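Local atomic coordinates of sialidase B (Streptococcus pneumoniae serotype 4, PDB entry 4XJW), a protein that cleaves alpha-2,3-, alpha-2,6- and alpha-2,8-linked terminal sialic acid from oligosaccharides, glycoproteins and glycolipids, acting as an intramolecular trans-sialidase of glycosyl hydrolase family 33. Residues Y364-V372 with P403-F413; T418-S426 with W433-P441. The protein carries 1 engineered substitution. All coordinates share one frame; numbering follows the deposited sequence.

Interaction 1: residues Y364-V372 with P403-F413; sequences YTINDKYEV and PMNVFYKDSLF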
# COMPACT_ATOMS: atom_id res chain seq x y z
N TYR A 364 -31.67 -10.30 -23.14
CA TYR A 364 -30.36 -10.18 -22.50
C TYR A 364 -30.33 -10.85 -21.15
O TYR A 364 -31.30 -10.80 -20.39
CB TYR A 364 -30.00 -8.71 -22.31
CG TYR A 364 -29.89 -7.93 -23.60
CD1 TYR A 364 -28.74 -8.01 -24.37
CD2 TYR A 364 -30.92 -7.12 -24.03
CE1 TYR A 364 -28.62 -7.30 -25.54
CE2 TYR A 364 -30.82 -6.40 -25.19
CZ TYR A 364 -29.67 -6.49 -25.95
OH TYR A 364 -29.57 -5.78 -27.11
N THR A 365 -29.19 -11.46 -20.84
CA THR A 365 -28.95 -12.00 -19.51
C THR A 365 -27.58 -11.56 -18.99
O THR A 365 -26.73 -11.11 -19.76
CB THR A 365 -29.04 -13.54 -19.48
OG1 THR A 365 -28.06 -14.10 -20.37
CG2 THR A 365 -30.43 -14.02 -19.89
N ILE A 366 -27.40 -11.67 -17.68
CA ILE A 366 -26.13 -11.39 -17.03
C ILE A 366 -25.61 -12.70 -16.43
O ILE A 366 -26.35 -13.38 -15.73
CB ILE A 366 -26.31 -10.35 -15.90
CG1 ILE A 366 -27.02 -9.10 -16.42
CG2 ILE A 366 -24.99 -10.00 -15.26
CD1 ILE A 366 -26.26 -8.36 -17.52
N ASN A 367 -24.36 -13.05 -16.71
CA ASN A 367 -23.80 -14.28 -16.14
C ASN A 367 -23.20 -14.04 -14.74
O ASN A 367 -23.38 -12.96 -14.17
CB ASN A 367 -22.80 -14.97 -17.09
CG ASN A 367 -21.52 -14.16 -17.33
OD1 ASN A 367 -21.22 -13.21 -16.62
ND2 ASN A 367 -20.76 -14.56 -18.34
N ASP A 368 -22.50 -15.03 -14.20
CA ASP A 368 -21.93 -14.86 -12.86
C ASP A 368 -20.72 -13.92 -12.85
O ASP A 368 -20.32 -13.43 -11.80
CB ASP A 368 -21.57 -16.21 -12.22
CG ASP A 368 -21.04 -16.05 -10.79
OD1 ASP A 368 -21.49 -15.12 -10.07
OD2 ASP A 368 -20.15 -16.84 -10.40
N LYS A 369 -20.15 -13.65 -14.02
CA LYS A 369 -19.04 -12.70 -14.07
C LYS A 369 -19.55 -11.26 -14.24
O LYS A 369 -18.76 -10.33 -14.43
CB LYS A 369 -18.05 -13.06 -15.19
CG LYS A 369 -17.59 -14.52 -15.16
CD LYS A 369 -16.40 -14.73 -16.07
CE LYS A 369 -16.30 -16.18 -16.54
NZ LYS A 369 -15.06 -16.42 -17.34
N TYR A 370 -20.87 -11.08 -14.15
CA TYR A 370 -21.52 -9.79 -14.38
C TYR A 370 -21.33 -9.31 -15.82
O TYR A 370 -21.35 -8.11 -16.11
CB TYR A 370 -21.10 -8.73 -13.36
CG TYR A 370 -21.72 -8.98 -12.01
CD1 TYR A 370 -21.12 -9.83 -11.10
CD2 TYR A 370 -22.94 -8.40 -11.67
CE1 TYR A 370 -21.69 -10.08 -9.87
CE2 TYR A 370 -23.53 -8.64 -10.45
CZ TYR A 370 -22.89 -9.49 -9.55
OH TYR A 370 -23.45 -9.75 -8.32
N GLU A 371 -21.16 -10.28 -16.71
CA GLU A 371 -21.00 -10.01 -18.14
C GLU A 371 -22.33 -10.10 -18.87
O GLU A 371 -23.22 -10.86 -18.48
CB GLU A 371 -19.98 -10.98 -18.73
CG GLU A 371 -18.58 -10.78 -18.16
CD GLU A 371 -17.65 -11.97 -18.36
OE1 GLU A 371 -18.10 -13.00 -18.91
OE2 GLU A 371 -16.47 -11.88 -17.96
N VAL A 372 -22.48 -9.30 -19.93
CA VAL A 372 -23.73 -9.21 -20.67
C VAL A 372 -23.80 -10.22 -21.81
O VAL A 372 -22.88 -10.32 -22.62
CB VAL A 372 -23.92 -7.81 -21.27
CG1 VAL A 372 -25.25 -7.72 -22.02
CG2 VAL A 372 -23.85 -6.74 -20.19
N PRO A 403 -14.86 -9.47 -22.65
CA PRO A 403 -16.30 -9.58 -22.38
C PRO A 403 -16.89 -8.31 -21.81
O PRO A 403 -16.27 -7.66 -20.97
CB PRO A 403 -16.37 -10.69 -21.33
CG PRO A 403 -15.19 -11.53 -21.61
CD PRO A 403 -14.11 -10.59 -22.05
N MET A 404 -18.10 -7.97 -22.26
CA MET A 404 -18.79 -6.77 -21.81
C MET A 404 -19.28 -6.98 -20.40
O MET A 404 -20.03 -7.92 -20.13
CB MET A 404 -19.97 -6.46 -22.74
CG MET A 404 -20.84 -5.28 -22.30
SD MET A 404 -22.24 -5.08 -23.42
CE MET A 404 -21.38 -4.56 -24.91
N ASN A 405 -18.87 -6.09 -19.49
CA ASN A 405 -19.24 -6.18 -18.08
C ASN A 405 -20.09 -4.97 -17.70
O ASN A 405 -19.80 -3.85 -18.14
CB ASN A 405 -17.97 -6.26 -17.23
CG ASN A 405 -18.25 -6.62 -15.79
OD1 ASN A 405 -18.89 -5.86 -15.06
ND2 ASN A 405 -17.76 -7.77 -15.36
N VAL A 406 -21.11 -5.18 -16.88
CA VAL A 406 -22.02 -4.09 -16.52
C VAL A 406 -21.36 -3.00 -15.69
O VAL A 406 -21.93 -1.93 -15.50
CB VAL A 406 -23.29 -4.60 -15.80
CG1 VAL A 406 -24.10 -5.51 -16.71
CG2 VAL A 406 -22.93 -5.30 -14.48
N PHE A 407 -20.15 -3.26 -15.20
CA PHE A 407 -19.37 -2.26 -14.47
C PHE A 407 -18.49 -1.39 -15.38
O PHE A 407 -17.80 -0.48 -14.90
CB PHE A 407 -18.52 -2.95 -13.39
CG PHE A 407 -19.31 -3.33 -12.17
CD1 PHE A 407 -19.97 -4.55 -12.10
CD2 PHE A 407 -19.39 -2.46 -11.08
CE1 PHE A 407 -20.70 -4.89 -10.97
CE2 PHE A 407 -20.13 -2.80 -9.95
CZ PHE A 407 -20.77 -4.01 -9.90
N TYR A 408 -18.54 -1.63 -16.68
CA TYR A 408 -17.63 -0.98 -17.62
C TYR A 408 -18.23 0.25 -18.29
O TYR A 408 -19.45 0.36 -18.45
CB TYR A 408 -17.20 -1.93 -18.74
CG TYR A 408 -16.35 -3.12 -18.33
CD1 TYR A 408 -15.90 -3.28 -17.02
CD2 TYR A 408 -15.99 -4.07 -19.27
CE1 TYR A 408 -15.11 -4.38 -16.68
CE2 TYR A 408 -15.21 -5.15 -18.94
CZ TYR A 408 -14.78 -5.31 -17.65
OH TYR A 408 -14.00 -6.42 -17.35
N LYS A 409 -17.35 1.16 -18.70
CA LYS A 409 -17.76 2.40 -19.36
C LYS A 409 -18.44 2.11 -20.70
O LYS A 409 -19.40 2.77 -21.07
CB LYS A 409 -16.54 3.29 -19.57
CG LYS A 409 -16.80 4.54 -20.41
CD LYS A 409 -15.52 5.34 -20.55
CE LYS A 409 -15.72 6.58 -21.39
NZ LYS A 409 -14.46 7.38 -21.52
N ASP A 410 -17.95 1.09 -21.41
CA ASP A 410 -18.42 0.80 -22.77
C ASP A 410 -19.61 -0.16 -22.84
O ASP A 410 -20.04 -0.53 -23.94
CB ASP A 410 -17.27 0.25 -23.62
CG ASP A 410 -16.20 1.28 -23.93
OD1 ASP A 410 -16.25 2.41 -23.41
OD2 ASP A 410 -15.28 0.92 -24.71
N SER A 411 -20.13 -0.57 -21.69
CA SER A 411 -21.22 -1.56 -21.67
C SER A 411 -22.55 -1.03 -22.22
O SER A 411 -22.90 0.15 -22.05
CB SER A 411 -21.42 -2.12 -20.26
OG SER A 411 -22.32 -3.21 -20.28
N LEU A 412 -23.30 -1.93 -22.86
CA LEU A 412 -24.65 -1.63 -23.33
C LEU A 412 -25.60 -1.42 -22.16
O LEU A 412 -26.51 -0.59 -22.23
CB LEU A 412 -25.15 -2.77 -24.21
CG LEU A 412 -26.57 -2.70 -24.79
CD1 LEU A 412 -26.75 -1.44 -25.61
CD2 LEU A 412 -26.83 -3.94 -25.64
N PHE A 413 -25.40 -2.20 -21.10
CA PHE A 413 -26.15 -2.05 -19.86
C PHE A 413 -25.18 -1.68 -18.73
O PHE A 413 -24.16 -2.34 -18.55
CB PHE A 413 -26.87 -3.35 -19.51
CG PHE A 413 -28.04 -3.64 -20.40
CD1 PHE A 413 -29.26 -3.04 -20.17
CD2 PHE A 413 -27.91 -4.54 -21.45
CE1 PHE A 413 -30.35 -3.31 -20.99
CE2 PHE A 413 -28.99 -4.82 -22.27
CZ PHE A 413 -30.21 -4.20 -22.04
O HOH W 1 -15.92 -9.50 -16.80
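Val372 N donates to Met404 O at 2.8 Å and Val406 N to Tyr370 O at 3.0 Å, two backbone hydrogen bonds that frame a single beta bridge between Glu371 and Asn405. Beside them a water donates a hydrogen bond to Glu371 OE2 and accepts one from Asn405 ND2. The other end of that amide, OD1, takes the backbone N of Phe407 on a lone pair in its carbonyl plane at 2.9 Å; this Asx turn fixes the rotation of the amide where the chain bends into the Asn405-Tyr408 type I turn. On the other segment, Asn367 OD1 receives Glu371 N from above its carbonyl plane, while Asn367 ND2 reaches Glu371 OE1 in an almost straight bond (178°). Gripped in this way, the extended Glu371 side chain runs alongside Pro403, pointing the same way, with CD 3.5 Å from Pro403 CB.

Apolar side chains complete the contact. With CG2 anti to the carbonyl carbon, Val372 sets this methyl 3.7 Å from Val406 CG1, which also meets Ile366 CD1; Val372 CB rests against Met404 SD. Val406 CG2 lies at the edge of the Tyr370 ring. Farther along, Phe413 and Tyr364 form a T-shaped pair, planes at 68°: the Phe413 edge points at the Tyr364 face, and CE2 comes within 3.5 Å of Tyr364 CD2. Leu412 CD2 touches the same tyrosine at OH, 3.6 Å away.

The contact thus ties the turn joining strands 360-366 and 372-374 to the irregular segment between strands 400-403 and 413-414. Strand 330-337 packs on Val406 and Phe413 through Leu335, and strand 377-387 covers Met404 with Leu379 and Val381.

Interaction 2: residues T418-S426 with W433-P441; sequences TNYIAMTTS and WEQFKLLPP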
# COMPACT_ATOMS: atom_id res chain seq x y z
N THR A 418 -22.33 4.15 -8.36
CA THR A 418 -22.17 4.29 -6.92
C THR A 418 -21.25 3.18 -6.46
O THR A 418 -20.84 2.36 -7.27
CB THR A 418 -23.54 4.21 -6.19
OG1 THR A 418 -23.39 4.61 -4.82
CG2 THR A 418 -24.13 2.81 -6.28
N ASN A 419 -20.93 3.14 -5.17
CA ASN A 419 -20.04 2.08 -4.65
C ASN A 419 -20.81 0.88 -4.12
O ASN A 419 -21.91 1.02 -3.55
CB ASN A 419 -19.14 2.64 -3.56
CG ASN A 419 -19.93 3.26 -2.43
OD1 ASN A 419 -20.55 4.30 -2.61
ND2 ASN A 419 -19.92 2.61 -1.26
N TYR A 420 -20.23 -0.31 -4.31
CA TYR A 420 -20.83 -1.56 -3.86
C TYR A 420 -19.84 -2.35 -3.01
O TYR A 420 -18.66 -2.01 -2.97
CB TYR A 420 -21.24 -2.43 -5.06
CG TYR A 420 -22.16 -1.75 -6.05
CD1 TYR A 420 -21.67 -0.85 -7.00
CD2 TYR A 420 -23.53 -2.02 -6.05
CE1 TYR A 420 -22.52 -0.24 -7.90
CE2 TYR A 420 -24.38 -1.41 -6.95
CZ TYR A 420 -23.87 -0.52 -7.87
OH TYR A 420 -24.72 0.08 -8.77
N ILE A 421 -20.32 -3.40 -2.36
CA ILE A 421 -19.44 -4.37 -1.70
C ILE A 421 -19.65 -5.71 -2.38
O ILE A 421 -20.79 -6.11 -2.62
CB ILE A 421 -19.73 -4.51 -0.20
CG1 ILE A 421 -19.49 -3.19 0.52
CG2 ILE A 421 -18.84 -5.60 0.44
CD1 ILE A 421 -19.76 -3.24 2.03
N ALA A 422 -18.55 -6.39 -2.70
CA ALA A 422 -18.66 -7.74 -3.26
C ALA A 422 -17.89 -8.71 -2.40
O ALA A 422 -17.03 -8.30 -1.64
CB ALA A 422 -18.14 -7.78 -4.67
N MET A 423 -18.20 -10.00 -2.57
CA MET A 423 -17.51 -11.05 -1.85
C MET A 423 -17.04 -12.12 -2.82
O MET A 423 -17.69 -12.36 -3.85
CB MET A 423 -18.42 -11.66 -0.78
CG MET A 423 -19.53 -12.51 -1.31
SD MET A 423 -20.35 -13.44 0.00
CE MET A 423 -19.05 -13.74 1.13
N THR A 424 -15.90 -12.74 -2.53
CA THR A 424 -15.48 -13.93 -3.24
C THR A 424 -15.05 -14.94 -2.19
O THR A 424 -14.82 -14.57 -1.02
CB THR A 424 -14.34 -13.65 -4.26
OG1 THR A 424 -14.01 -14.88 -4.92
CG2 THR A 424 -13.08 -13.10 -3.57
N THR A 425 -14.98 -16.20 -2.59
CA THR A 425 -14.57 -17.27 -1.69
C THR A 425 -13.49 -18.10 -2.34
O THR A 425 -13.35 -18.12 -3.56
CB THR A 425 -15.73 -18.20 -1.30
OG1 THR A 425 -16.14 -18.95 -2.45
CG2 THR A 425 -16.92 -17.42 -0.75
N SER A 426 -12.72 -18.80 -1.51
CA SER A 426 -11.74 -19.74 -2.01
C SER A 426 -11.93 -21.05 -1.27
O SER A 426 -12.07 -21.06 -0.04
CB SER A 426 -10.32 -19.25 -1.79
OG SER A 426 -9.40 -20.28 -2.11
N TRP A 433 -9.68 -18.12 -6.56
CA TRP A 433 -10.85 -17.42 -6.04
C TRP A 433 -12.02 -17.53 -7.02
O TRP A 433 -11.82 -17.51 -8.24
CB TRP A 433 -10.53 -15.94 -5.81
CG TRP A 433 -9.47 -15.73 -4.77
CD1 TRP A 433 -8.13 -15.58 -4.98
CD2 TRP A 433 -9.66 -15.67 -3.35
NE1 TRP A 433 -7.48 -15.40 -3.78
CE2 TRP A 433 -8.39 -15.47 -2.77
CE3 TRP A 433 -10.78 -15.76 -2.51
CZ2 TRP A 433 -8.21 -15.37 -1.37
CZ3 TRP A 433 -10.61 -15.65 -1.13
CH2 TRP A 433 -9.33 -15.45 -0.58
N GLU A 434 -13.22 -17.66 -6.46
CA GLU A 434 -14.46 -17.70 -7.23
C GLU A 434 -14.79 -16.36 -7.86
O GLU A 434 -14.21 -15.33 -7.50
CB GLU A 434 -15.62 -18.09 -6.32
CG GLU A 434 -15.56 -19.52 -5.79
CD GLU A 434 -15.50 -20.53 -6.92
OE1 GLU A 434 -16.27 -20.38 -7.89
OE2 GLU A 434 -14.67 -21.46 -6.84
N GLN A 435 -15.73 -16.37 -8.79
CA GLN A 435 -16.26 -15.12 -9.32
C GLN A 435 -16.99 -14.37 -8.20
O GLN A 435 -17.75 -14.97 -7.43
CB GLN A 435 -17.19 -15.37 -10.50
CG GLN A 435 -16.48 -15.94 -11.74
CD GLN A 435 -15.37 -15.04 -12.25
OE1 GLN A 435 -15.49 -13.81 -12.22
NE2 GLN A 435 -14.28 -15.64 -12.72
N PHE A 436 -16.77 -13.06 -8.12
CA PHE A 436 -17.36 -12.28 -7.04
C PHE A 436 -18.88 -12.16 -7.16
O PHE A 436 -19.45 -12.24 -8.25
CB PHE A 436 -16.68 -10.90 -6.89
CG PHE A 436 -17.04 -9.89 -7.96
CD1 PHE A 436 -18.23 -9.19 -7.90
CD2 PHE A 436 -16.15 -9.62 -8.99
CE1 PHE A 436 -18.56 -8.26 -8.87
CE2 PHE A 436 -16.47 -8.69 -9.97
CZ PHE A 436 -17.67 -8.01 -9.91
N LYS A 437 -19.54 -12.02 -6.01
CA LYS A 437 -20.97 -11.73 -5.94
C LYS A 437 -21.17 -10.42 -5.19
O LYS A 437 -20.47 -10.14 -4.22
CB LYS A 437 -21.72 -12.85 -5.24
CG LYS A 437 -21.65 -14.17 -5.98
CD LYS A 437 -22.42 -15.25 -5.25
CE LYS A 437 -22.35 -16.56 -6.01
NZ LYS A 437 -23.65 -17.27 -5.99
N LEU A 438 -22.14 -9.62 -5.63
CA LEU A 438 -22.46 -8.40 -4.89
C LEU A 438 -23.22 -8.71 -3.60
O LEU A 438 -24.09 -9.57 -3.58
CB LEU A 438 -23.29 -7.45 -5.74
CG LEU A 438 -22.58 -6.91 -6.98
CD1 LEU A 438 -23.47 -5.96 -7.80
CD2 LEU A 438 -21.26 -6.23 -6.62
N LEU A 439 -22.86 -8.02 -2.52
CA LEU A 439 -23.65 -8.09 -1.29
C LEU A 439 -24.93 -7.30 -1.47
O LEU A 439 -24.96 -6.34 -2.26
CB LEU A 439 -22.86 -7.56 -0.09
CG LEU A 439 -21.70 -8.42 0.44
CD1 LEU A 439 -21.56 -8.28 1.95
CD2 LEU A 439 -21.86 -9.88 0.06
N PRO A 440 -26.00 -7.68 -0.75
CA PRO A 440 -27.22 -6.87 -0.81
C PRO A 440 -27.00 -5.49 -0.19
O PRO A 440 -26.05 -5.31 0.58
CB PRO A 440 -28.19 -7.67 0.05
CG PRO A 440 -27.33 -8.41 1.02
CD PRO A 440 -26.10 -8.77 0.24
N PRO A 441 -27.86 -4.53 -0.52
CA PRO A 441 -27.81 -3.24 0.18
C PRO A 441 -28.33 -3.40 1.60
O PRO A 441 -29.23 -4.20 1.83
CB PRO A 441 -28.76 -2.36 -0.64
CG PRO A 441 -29.70 -3.31 -1.28
CD PRO A 441 -28.92 -4.57 -1.55
O HOH W 2 -23.29 -4.72 -3.29
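Trp433, Leu439 and Met423 bury the most surface in this antiparallel beta hairpin, whose turn end falls in the second BNR (Asp-box) repeat. At that end the Trp433 indole lies across the strand, and Ser426 CB sits over its six-membered ring in a CH-pi contact, 3.8 Å from the centroid. Thr424 CG2 approaches the same ring at CE3, while Trp433 NE1 is held by Thr241 outside the hairpin. Farther from the turn, Leu439 crosses Met423 at about a right angle, its CD2 3.8 Å from Met423 CG; Leu439 CG meets Ile421 CG2 at 4.0 Å. The methionine's CG stands between its own backbone N and carbonyl carbon (chi1 72°), and with the chain extended at chi2 (168°) SD also lies close to Leu439 CD2, 3.9 Å away.

Met423 and Lys437 form the hydrogen-bonded pair, exchanging N-H and C=O both ways, and Leu439 N continues the ladder to Ile421 O. Ala422 pairs with Leu438 without such bonds, its CB touching Phe436 CD1 at 3.5 Å. Beyond the regular ladder Glu434 N bonds to Thr425 O, and Thr424 OG1 donates to Glu434 O at 2.6 Å, coming from 41° above the carbonyl plane.

Interaction 2 follows interaction 1 along the chain, and their centres lie about 15 Å apart in the same part of the molecule. The first belongs to an antiparallel sheet that includes strands 360-366, 372-374, 400-403 and 413-414, the second to the outer edge of a mixed sheet in which strand 420-426 pairs with both 301-308 and 437-438. They meet where the 367-370 turn rests on the hairpin: Tyr370 OH lies 3.0 Å from Leu438 N in a probable hydrogen bond, and Asp368 OD2 packs on Gln435 CB at 3.3 Å. Tyr370 and Phe436 rings also meet, nearly parallel. Both contacts lie away from the catalytic and substrate-binding residues, and this meeting of turn and hairpin brings the two sheets together.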